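Local coordinates for 2,3-dihydroxy-2,3-dihydrophenylpropionate dehydrogenase (PDB 5XTF) that catalyses the NAD(+)-dependent oxidation of naphthalene cis-dihydrodiol to 1,2-dihydroxynaphthalene as a tetrameric short-chain dehydrogenase of aromatic hydrocarbon catabolism, at the interface of chains A and B. Coordinates in Å, arbitrary orientation; residue numbers count along the deposited sequence, not the author numbering. Chains: chain A/B, 2,3-dihydroxy-2,3-dihydrophenylpropionate dehydrogenase.

The interface of chains A and B. Residues chain A 144, 186, 189-190; chain B 113-115.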
loop_
_atom_site.group_PDB
_atom_site.type_symbol
_atom_site.label_atom_id
_atom_site.label_comp_id
_atom_site.label_asym_id
_atom_site.label_seq_id
_atom_site.Cartn_x
_atom_site.Cartn_y
_atom_site.Cartn_z
ATOM N N LEU A 144 -4.032 -23.584 16.233
ATOM C CA LEU A 144 -4.993 -22.633 16.794
ATOM C C LEU A 144 -5.537 -23.023 18.168
ATOM O O LEU A 144 -5.576 -22.151 19.054
ATOM C CB LEU A 144 -6.131 -22.422 15.788
ATOM C CG LEU A 144 -7.198 -21.342 16.040
ATOM C CD1 LEU A 144 -6.605 -19.971 16.071
ATOM C CD2 LEU A 144 -8.237 -21.424 14.926
ATOM N N LEU A 186 -6.471 -12.897 9.115
ATOM C CA LEU A 186 -6.401 -13.671 10.352
ATOM C C LEU A 186 -6.220 -12.773 11.566
ATOM O O LEU A 186 -6.824 -13.021 12.617
ATOM C CB LEU A 186 -5.272 -14.696 10.268
ATOM C CG LEU A 186 -5.601 -15.737 9.181
ATOM C CD1 LEU A 186 -4.444 -16.676 8.973
ATOM C CD2 LEU A 186 -6.895 -16.502 9.488
ATOM N N GLU A 189 -9.753 -11.547 12.223
ATOM C CA GLU A 189 -10.638 -12.600 12.708
ATOM C C GLU A 189 -10.267 -13.061 14.121
ATOM O O GLU A 189 -11.150 -13.331 14.939
ATOM C CB GLU A 189 -10.605 -13.777 11.738
ATOM C CG GLU A 189 -11.369 -14.973 12.207
ATOM C CD GLU A 189 -11.430 -16.069 11.159
ATOM O OE1 GLU A 189 -11.848 -17.191 11.516
ATOM O OE2 GLU A 189 -11.058 -15.815 9.989
ATOM N N LEU A 190 -8.970 -13.159 14.426
ATOM C CA LEU A 190 -8.525 -13.797 15.663
ATOM C C LEU A 190 -8.305 -12.828 16.817
ATOM O O LEU A 190 -8.193 -13.277 17.953
ATOM C CB LEU A 190 -7.234 -14.580 15.419
ATOM C CG LEU A 190 -7.494 -15.720 14.441
ATOM C CD1 LEU A 190 -6.202 -16.426 14.117
ATOM C CD2 LEU A 190 -8.547 -16.691 15.007
ATOM N N ASN B 113 -14.615 -19.643 8.599
ATOM C CA ASN B 113 -13.754 -19.354 9.745
ATOM C C ASN B 113 -12.552 -20.286 9.794
ATOM O O ASN B 113 -12.618 -21.446 9.389
ATOM C CB ASN B 113 -14.518 -19.479 11.060
ATOM C CG ASN B 113 -15.480 -18.337 11.278
ATOM O OD1 ASN B 113 -15.075 -17.224 11.612
ATOM N ND2 ASN B 113 -16.767 -18.603 11.089
ATOM N N ILE B 114 -11.445 -19.767 10.328
ATOM C CA ILE B 114 -10.227 -20.555 10.427
ATOM C C ILE B 114 -10.327 -21.617 11.520
ATOM O O ILE B 114 -9.518 -22.549 11.536
ATOM C CB ILE B 114 -9.026 -19.618 10.658
ATOM C CG1 ILE B 114 -7.688 -20.374 10.526
ATOM C CG2 ILE B 114 -9.159 -18.905 12.009
ATOM C CD1 ILE B 114 -7.356 -20.830 9.103
ATOM N N GLU B 115 -11.309 -21.513 12.424
ATOM C CA GLU B 115 -11.526 -22.540 13.441
ATOM C C GLU B 115 -12.175 -23.807 12.892
ATOM O O GLU B 115 -12.089 -24.854 13.535
ATOM C CB GLU B 115 -12.400 -22.001 14.572
ATOM C CG GLU B 115 -11.701 -21.006 15.494
ATOM C CD GLU B 115 -12.347 -19.637 15.456
ATOM O OE1 GLU B 115 -11.842 -18.715 16.151
ATOM O OE2 GLU B 115 -13.362 -19.492 14.720
#
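A:Glu189, in the last turn of helix 170-190, faces B:Ile114 in a loop whose backbone passes from an extended conformation at B:Asn113 to helix-like values at B:Ile114 and B:Glu115, turning the amide of B:Ile114 towards chain A. That amide donates a hydrogen bond to the carboxylate oxygen OE1 of A:Glu189, N to OE1 2.9 Å. The bond is nearly straight and meets OE1 on its syn side, 16° out of the carboxylate plane. The glutamate reaches this far because CG lies anti to the backbone N (chi1 174°) and the chain beyond stays extended. Its carboxylate carbon CD also lies 3.7 Å from CG2 of B:Ile114, the two side chains crossing obliquely. With the carboxylate cut back to an alanine, the amide of B:Ile114 would probably lose its acceptor from chain A and CG2 the carbon packed against it.

Beside this bond, B:Ile114 inserts its branched side chain among leucines of two helices. Its CG2 lies 3.8 Å from CD2 of A:Leu190, the two side chains crossing at about a right angle, while CB faces CD2 of A:Leu186 at 4.0 Å. From helix 118-150, CD2 of A:Leu144 comes within 4.0 Å of CG2 of B:Ile114 and packs against the aliphatic part of B:Glu115, 3.5 Å from its CG. A bend at chi2 carries the carboxylate of B:Glu115 back past A:Leu190, placing its OE2 4.2 Å from OE1 of A:Glu189; the proximity of two acids may raise the proton affinity of either.

The loop of chain B, just ahead of its own helix 118-150, thus docks against helices 118-150 and 170-190 of chain A. This patch and its two-fold twin form part of a subunit interface in the tetramer.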